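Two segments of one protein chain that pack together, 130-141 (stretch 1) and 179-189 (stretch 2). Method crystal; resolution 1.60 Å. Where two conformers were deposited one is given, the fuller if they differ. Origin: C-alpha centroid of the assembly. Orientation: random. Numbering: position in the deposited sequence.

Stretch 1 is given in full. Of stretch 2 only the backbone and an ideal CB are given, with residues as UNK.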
ATOM      1  N   ARG A 130      12.354   1.027  -7.527  1.00 10.80           N
ATOM      2  CA  ARG A 130      11.669   1.509  -6.324  1.00 10.15           C
ATOM      3  C   ARG A 130      12.694   1.962  -5.308  1.00 10.17           C
ATOM      4  O   ARG A 130      13.498   1.158  -4.843  1.00 10.12           O
ATOM      5  CB  ARG A 130      10.823   0.390  -5.744  1.00  9.64           C
ATOM      6  CG  ARG A 130       9.723  -0.109  -6.716  1.00  9.41           C
ATOM      7  CD  ARG A 130       9.031  -1.364  -6.262  1.00  9.01           C
ATOM      8  NE  ARG A 130       9.979  -2.478  -6.128  1.00  8.99           N
ATOM      9  CZ  ARG A 130       9.686  -3.609  -5.497  1.00  8.79           C
ATOM     10  NH1 ARG A 130       8.468  -3.810  -5.022  1.00  8.48           N
ATOM     11  NH2 ARG A 130      10.608  -4.555  -5.337  1.00  8.96           N
ATOM     12  N   VAL A 131      12.665   3.249  -5.031  1.00 10.05           N
ATOM     13  CA  VAL A 131      13.701   3.889  -4.176  1.00 10.31           C
ATOM     14  C   VAL A 131      13.088   4.291  -2.834  1.00  9.93           C
ATOM     15  O   VAL A 131      11.996   4.911  -2.781  1.00  9.78           O
ATOM     16  CB  VAL A 131      14.278   5.137  -4.860  1.00 10.96           C
ATOM     17  CG1 VAL A 131      15.305   5.824  -3.974  1.00 11.62           C
ATOM     18  CG2 VAL A 131      14.873   4.782  -6.243  1.00 11.38           C
ATOM     19  N   VAL A 132      13.744   3.885  -1.760  1.00  9.79           N
ATOM     20  CA  VAL A 132      13.393   4.345  -0.411  1.00  9.83           C
ATOM     21  C   VAL A 132      14.573   5.065   0.193  1.00 10.32           C
ATOM     22  O   VAL A 132      15.677   5.049  -0.359  1.00 10.82           O
ATOM     23  CB  VAL A 132      12.932   3.188   0.511  1.00  9.41           C
ATOM     24  CG1 VAL A 132      11.549   2.672   0.111  1.00  8.92           C
ATOM     25  CG2 VAL A 132      13.939   2.050   0.480  1.00  9.64           C
ATOM     26  N   THR A 133      14.342   5.768   1.309  1.00 10.33           N
ATOM     27  CA  THR A 133      15.364   6.623   1.884  1.00 11.01           C
ATOM     28  C   THR A 133      15.467   6.379   3.389  1.00 11.21           C
ATOM     29  O   THR A 133      14.752   5.526   3.937  1.00 10.69           O
ATOM     30  CB  THR A 133      15.019   8.123   1.707  1.00 11.31           C
ATOM     31  OG1 THR A 133      13.920   8.467   2.601  1.00 10.89           O
ATOM     32  CG2 THR A 133      14.635   8.456   0.277  1.00 11.25           C
ATOM     33  N   ASP A 134      16.303   7.168   4.056  1.00 12.01           N
ATOM     34  CA  ASP A 134      16.436   7.062   5.486  1.00 12.38           C
ATOM     35  C   ASP A 134      15.264   7.675   6.276  1.00 12.05           C
ATOM     36  O   ASP A 134      15.266   7.591   7.521  1.00 12.26           O
ATOM     37  CB  ASP A 134      17.765   7.628   5.967  1.00 13.59           C
ATOM     38  CG  ASP A 134      18.047   9.022   5.475  1.00 14.47           C
ATOM     39  OD1 ASP A 134      17.290   9.518   4.619  1.00 14.44           O
ATOM     40  OD2 ASP A 134      19.046   9.631   5.946  1.00 16.60           O
ATOM     41  N   THR A 135      14.331   8.331   5.587  1.00 11.56           N
ATOM     42  CA  THR A 135      13.138   8.884   6.260  1.00 11.49           C
ATOM     43  C   THR A 135      11.900   8.083   5.942  1.00 10.62           C
ATOM     44  O   THR A 135      10.808   8.395   6.449  1.00 10.41           O
ATOM     45  CB  THR A 135      12.880  10.356   5.859  1.00 11.80           C
ATOM     46  OG1 THR A 135      12.512  10.391   4.457  1.00 11.59           O
ATOM     47  CG2 THR A 135      14.134  11.204   6.132  1.00 12.67           C
ATOM     48  N   THR A 136      12.011   7.089   5.037  1.00 10.16           N
ATOM     49  CA  THR A 136      10.843   6.286   4.692  1.00  9.74           C
ATOM     50  C   THR A 136      10.130   5.688   5.916  1.00  9.82           C
ATOM     51  O   THR A 136      10.778   5.061   6.789  1.00  9.53           O
ATOM     52  CB  THR A 136      11.244   5.179   3.694  1.00  9.30           C
ATOM     53  OG1 THR A 136      11.789   5.805   2.508  1.00  9.40           O
ATOM     54  CG2 THR A 136      10.062   4.244   3.361  1.00  8.83           C
ATOM     55  N   LYS A 137       8.818   5.936   5.989  1.00 10.26           N
ATOM     56  CA  LYS A 137       7.914   5.332   6.978  1.00 10.64           C
ATOM     57  C   LYS A 137       6.775   4.754   6.173  1.00 10.15           C
ATOM     58  O   LYS A 137       5.852   5.479   5.762  1.00  9.80           O
ATOM     59  CB  LYS A 137       7.463   6.355   8.036  1.00 11.99           C
ATOM     60  CG  LYS A 137       8.677   6.829   8.849  1.00 13.77           C
ATOM     61  CD  LYS A 137       8.329   7.730  10.000  1.00 15.44           C
ATOM     62  CE  LYS A 137       9.581   8.162  10.764  1.00 17.03           C
ATOM     63  NZ  LYS A 137      10.411   9.194  10.022  1.00 17.68           N
ATOM     64  N   MET A 138       6.865   3.442   5.912  1.00  9.67           N
ATOM     65  CA  MET A 138       5.940   2.760   5.001  1.00  9.38           C
ATOM     66  C   MET A 138       4.997   1.894   5.792  1.00  9.39           C
ATOM     67  O   MET A 138       5.389   1.275   6.768  1.00  9.94           O
ATOM     68  CB  MET A 138       6.722   1.928   3.970  1.00  9.23           C
ATOM     69  CG  MET A 138       5.867   1.348   2.835  1.00  9.04           C
ATOM     70  SD  MET A 138       6.813   0.514   1.534  1.00  9.05           S
ATOM     71  CE  MET A 138       7.770   1.814   0.823  1.00  9.68           C
ATOM     72  N   ALA A 139       3.743   1.842   5.384  1.00  9.16           N
ATOM     73  CA  ALA A 139       2.779   1.024   6.099  1.00  9.24           C
ATOM     74  C   ALA A 139       1.579   0.696   5.255  1.00  9.36           C
ATOM     75  O   ALA A 139       1.290   1.396   4.266  1.00  9.14           O
ATOM     76  CB  ALA A 139       2.309   1.711   7.379  1.00  9.42           C
ATOM     77  N   MET A 140       0.918  -0.409   5.625  0.60  9.18           N
ATOM     78  CA  MET A 140      -0.437  -0.741   5.176  0.60  9.14           C
ATOM     79  C   MET A 140      -1.330  -0.768   6.417  0.60  9.41           C
ATOM     80  O   MET A 140      -1.530  -1.802   7.047  0.60  9.19           O
ATOM     81  CB  MET A 140      -0.443  -2.079   4.407  0.60  9.19           C
ATOM     82  CG  MET A 140       0.434  -2.063   3.154  0.60  9.43           C
ATOM     83  SD  MET A 140      -0.105  -0.903   1.886  0.60  9.65           S
ATOM     84  CE  MET A 140      -1.705  -1.595   1.400  0.60  9.91           C
ATOM     85  N   PRO A 141      -1.842   0.407   6.808  1.00  9.76           N
ATOM     86  CA  PRO A 141      -2.516   0.584   8.105  1.00  9.96           C
ATOM     87  C   PRO A 141      -4.045   0.422   8.105  1.00  9.98           C
ATOM     88  O   PRO A 141      -4.730   0.801   9.087  1.00 10.31           O
ATOM     89  CB  PRO A 141      -2.161   2.029   8.398  1.00 10.50           C
ATOM     90  CG  PRO A 141      -2.315   2.659   7.075  1.00 10.41           C
ATOM     91  CD  PRO A 141      -1.735   1.689   6.093  1.00  9.95           C
ATOM     92  N   UNK A 179      13.643  -2.058   5.830  1.00 11.23           N
ATOM     93  CA  UNK A 179      12.621  -3.083   6.018  1.00 11.47           C
ATOM     94  C   UNK A 179      11.887  -3.270   4.700  1.00 10.87           C
ATOM     95  O   UNK A 179      11.549  -4.376   4.322  1.00 11.06           O
ATOM     96  CB  UNK A 179      11.651  -2.707   7.140  1.00 11.47           C
ATOM     97  N   UNK A 180      11.535  -2.163   4.037  1.00 10.52           N
ATOM     98  CA  UNK A 180      10.797  -2.259   2.762  1.00 10.04           C
ATOM     99  C   UNK A 180      11.571  -3.049   1.726  1.00 10.11           C
ATOM    100  O   UNK A 180      10.966  -3.836   0.958  1.00 10.19           O
ATOM    101  CB  UNK A 180      10.488  -0.864   2.214  1.00 10.04           C
ATOM    102  N   UNK A 181      12.881  -2.862   1.666  1.00 10.46           N
ATOM    103  CA  UNK A 181      13.701  -3.631   0.718  1.00 10.81           C
ATOM    104  C   UNK A 181      13.672  -5.114   1.120  1.00 11.11           C
ATOM    105  O   UNK A 181      13.490  -6.004   0.269  1.00 10.71           O
ATOM    106  CB  UNK A 181      15.138  -3.106   0.685  1.00 10.81           C
ATOM    107  N   UNK A 182      13.824  -5.406   2.412  1.00 11.30           N
ATOM    108  CA  UNK A 182      13.753  -6.803   2.870  1.00 11.71           C
ATOM    109  C   UNK A 182      12.387  -7.458   2.507  1.00 11.54           C
ATOM    110  O   UNK A 182      12.330  -8.616   2.101  1.00 11.41           O
ATOM    111  CB  UNK A 182      13.977  -6.862   4.382  1.00 11.71           C
ATOM    112  N   UNK A 183      11.316  -6.668   2.588  1.00 11.52           N
ATOM    113  CA  UNK A 183       9.999  -7.243   2.355  0.70 11.77           C
ATOM    114  C   UNK A 183       9.603  -7.290   0.881  1.00 11.04           C
ATOM    115  O   UNK A 183       8.565  -7.849   0.571  1.00 10.99           O
ATOM    116  CB  UNK A 183       8.951  -6.447   3.136  0.70 11.77           C
ATOM    117  N   UNK A 184      10.444  -6.757  -0.010  1.00 10.62           N
ATOM    118  CA  UNK A 184      10.130  -6.809  -1.434  1.00 10.07           C
ATOM    119  C   UNK A 184       9.233  -5.699  -1.895  1.00  9.65           C
ATOM    120  O   UNK A 184       8.668  -5.767  -2.977  1.00 10.02           O
ATOM    121  CB  UNK A 184       9.477  -8.150  -1.776  1.00 10.07           C
ATOM    122  N   UNK A 185       9.158  -4.640  -1.080  1.00  9.04           N
ATOM    123  CA  UNK A 185       8.346  -3.435  -1.433  1.00  8.89           C
ATOM    124  C   UNK A 185       9.183  -2.362  -2.136  1.00  8.90           C
ATOM    125  O   UNK A 185       8.661  -1.379  -2.667  1.00  8.63           O
ATOM    126  CB  UNK A 185       7.714  -2.834  -0.176  1.00  8.89           C
ATOM    127  N   UNK A 186      10.507  -2.533  -2.111  1.00  9.05           N
ATOM    128  CA  UNK A 186      11.422  -1.583  -2.749  1.00  9.40           C
ATOM    129  C   UNK A 186      12.725  -2.292  -3.101  1.00 10.07           C
ATOM    130  O   UNK A 186      12.966  -3.399  -2.620  1.00 10.45           O
ATOM    131  CB  UNK A 186      11.691  -0.384  -1.837  1.00  9.40           C
ATOM    132  N   UNK A 187      13.535  -1.599  -3.876  1.00 10.80           N
ATOM    133  CA  UNK A 187      14.744  -2.143  -4.509  1.00 11.89           C
ATOM    134  C   UNK A 187      16.057  -1.447  -4.034  1.00 12.49           C
ATOM    135  O   UNK A 187      17.092  -2.112  -3.915  1.00 12.85           O
ATOM    136  CB  UNK A 187      14.615  -2.010  -6.028  1.00 11.89           C
ATOM    137  N   UNK A 188      16.031  -0.120  -3.879  1.00 12.95           N
ATOM    138  CA  UNK A 188      17.252   0.683  -3.736  1.00 13.97           C
ATOM    139  C   UNK A 188      17.059   1.708  -2.606  1.00 13.62           C
ATOM    140  O   UNK A 188      15.942   2.152  -2.350  1.00 12.74           O
ATOM    141  CB  UNK A 188      17.597   1.386  -5.050  1.00 13.97           C
ATOM    142  N   UNK A 189      18.169   2.017  -1.971  1.00 14.65           N
ATOM    143  CA  UNK A 189      18.222   2.963  -0.825  1.00 15.06           C
ATOM    144  C   UNK A 189      19.097   4.169  -1.152  1.00 15.82           C
ATOM    145  O   UNK A 189      20.251   4.008  -1.581  1.00 17.15           O
ATOM    146  CB  UNK A 189      18.756   2.265   0.428  1.00 15.06           C
TER

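Position 179 has helical backbone angles (-62/-44), and nothing of stretch 1 lies within 5.5 Å of its ideal CB, so the visible atoms set no preference. It is Asp179, whose carboxylate is hydrogen-bonded elsewhere in the structure.

At position 180 CA-to-CB points toward stretch 1, and the ideal CB lies 4.0 Å from Met138 SD and 4.2 Å from Val132 CG1. With two apolar atoms already at contact distance, a small apolar side chain fits best. The residue is Ala180; its CB touches both Val132 CG1 (4.3 Å) and Met138 SD (4.0 Å).

Position 181 points sideways, its ideal CB 5.3 Å from Val132 CG2. That gap would suit a medium or long aliphatic chain able to reach back. Ile181 does so with chi1 m and chi2 t, bringing CD1 to 3.8 Å from Val132 CG2.

Positions 182 and 183 have no stretch 1 atom within 5.5 Å of their ideal CB, and many side chains would serve. They are Val182 and Met183, neither in contact.

Position 184 has positive phi (84/18) and is the first residue to leave helical angles, in a Schellman motif. An ideal CB here would be jammed against the carbonyl O of position 183, which by itself calls for glycine, and Gly184 it is. Its carbonyl O accepts from Arg130 NH1 at 2.8 Å and, weakly, from Arg130 NH2 at 3.3 Å; water 1 bridges the same pair, its O 3.2 Å from Gly184 O and 2.9 Å from Arg130 NH2.

At position 185 CB points sideways, 3.9 Å from Met138 SD, with Met140 farther along stretch 1. A large apolar group, aliphatic or aromatic, could cover both methionines. Phe185, chi1 m, places CD2 3.8 Å from Met138 SD, a sulfur-aromatic contact oblique to the ring, while Met140 CG approaches the ring edge at 4.5 Å from Phe185 CE2.

Position 186 points away overall, yet its ideal CB is 3.6 Å from Val132 CG1 and 3.8 Å from Arg130 O. So close an approach favours a small residue. Ala186 packs its CB on Val132 CG1 at 3.6 Å.

Position 187 points toward stretch 1, where Arg130 offers its backbone N and its guanidinium. An acidic chain would answer both, and a short one suits a CB already 3.6 Å from Arg130 O. Asp187 OD2 accepts from Arg130 N and from Arg130 NE, each at 2.9 Å, and OD1 meets Arg130 NH2 at 2.9 Å in a salt bridge. Its own N donates to Arg130 O at 2.9 Å.

Position 188 pairs with Val131 in a parallel bridge, CB on the same sheet face as Val131 and 4.5 Å from its CG2. Polar or apolar chains could sit here. In His188 the hydrogen bonds to stretch 1 are backbone ones: His188 N to Arg130 O, 3.0 Å, and His188 O from Val132 N, 2.9 Å.

Position 189 bridges Val132 and shares its sheet face; a long chain could extend along the turn at 133-136. Tyr189, chi1 t, brings CE1 to 3.6 Å from Thr133 C and OH to 3.3 Å from Asp134 CB.

Stretch 2, residues 179-189: DAIVMGFADHY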
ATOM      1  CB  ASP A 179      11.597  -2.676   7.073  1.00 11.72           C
ATOM      2  CG  ASP A 179      12.161  -2.522   8.479  1.00 12.58           C
ATOM      3  OD1 ASP A 179      13.175  -3.199   8.821  1.00 14.45           O
ATOM      4  OD2 ASP A 179      11.559  -1.737   9.264  1.00 12.16           O
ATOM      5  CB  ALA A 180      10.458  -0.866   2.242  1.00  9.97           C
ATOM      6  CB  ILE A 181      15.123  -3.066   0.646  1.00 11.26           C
ATOM      7  CG1 ILE A 181      15.061  -1.637   0.059  1.00 11.35           C
ATOM      8  CG2 ILE A 181      16.044  -3.966  -0.178  1.00 11.80           C
ATOM      9  CD1 ILE A 181      16.381  -0.887   0.176  1.00 12.02           C
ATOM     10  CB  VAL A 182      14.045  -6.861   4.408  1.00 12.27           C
ATOM     11  CG1 VAL A 182      13.509  -8.142   5.034  1.00 12.71           C
ATOM     12  CG2 VAL A 182      15.527  -6.643   4.652  1.00 12.96           C
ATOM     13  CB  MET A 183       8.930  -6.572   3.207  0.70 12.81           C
ATOM     14  CG  MET A 183       8.866  -7.175   4.625  0.70 13.68           C
ATOM     15  SD  MET A 183       7.273  -6.780   5.383  0.70 16.67           S
ATOM     16  CE  MET A 183       7.608  -5.042   5.388  0.70 14.81           C
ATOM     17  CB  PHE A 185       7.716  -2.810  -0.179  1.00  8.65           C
ATOM     18  CG  PHE A 185       6.463  -3.492   0.327  1.00  8.74           C
ATOM     19  CD1 PHE A 185       6.461  -4.831   0.696  1.00  9.08           C
ATOM     20  CD2 PHE A 185       5.278  -2.788   0.494  1.00  8.79           C
ATOM     21  CE1 PHE A 185       5.338  -5.458   1.197  1.00  9.17           C
ATOM     22  CE2 PHE A 185       4.130  -3.419   0.999  1.00  9.04           C
ATOM     23  CZ  PHE A 185       4.155  -4.759   1.373  1.00  9.25           C
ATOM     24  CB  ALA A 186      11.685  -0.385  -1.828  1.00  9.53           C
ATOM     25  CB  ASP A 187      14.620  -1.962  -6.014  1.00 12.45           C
ATOM     26  CG  ASP A 187      13.362  -2.621  -6.605  1.00 12.60           C
ATOM     27  OD1 ASP A 187      13.205  -3.876  -6.407  1.00 12.83           O
ATOM     28  OD2 ASP A 187      12.585  -1.891  -7.285  1.00 13.08           O
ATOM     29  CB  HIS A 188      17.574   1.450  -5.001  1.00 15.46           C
ATOM     30  CG  HIS A 188      17.610   0.592  -6.239  1.00 17.03           C
ATOM     31  ND1 HIS A 188      18.617  -0.296  -6.477  1.00 19.07           N
ATOM     32  CD2 HIS A 188      16.744   0.483  -7.274  1.00 17.73           C
ATOM     33  CE1 HIS A 188      18.387  -0.926  -7.622  1.00 18.69           C
ATOM     34  NE2 HIS A 188      17.255  -0.471  -8.123  1.00 18.83           N
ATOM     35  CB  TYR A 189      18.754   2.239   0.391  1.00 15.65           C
ATOM     36  CG  TYR A 189      19.035   3.115   1.581  1.00 17.25           C
ATOM     37  CD1 TYR A 189      18.041   3.427   2.502  1.00 17.73           C
ATOM     38  CD2 TYR A 189      20.301   3.622   1.767  1.00 18.59           C
ATOM     39  CE1 TYR A 189      18.347   4.217   3.606  1.00 18.11           C
ATOM     40  CE2 TYR A 189      20.610   4.409   2.833  1.00 20.07           C
ATOM     41  CZ  TYR A 189      19.636   4.698   3.747  1.00 19.81           C
ATOM     42  OH  TYR A 189      20.005   5.492   4.796  1.00 21.40           O
TER
HETATM   43  O   HOH W   1      10.474  -7.459  -4.942  1.00 22.70           O
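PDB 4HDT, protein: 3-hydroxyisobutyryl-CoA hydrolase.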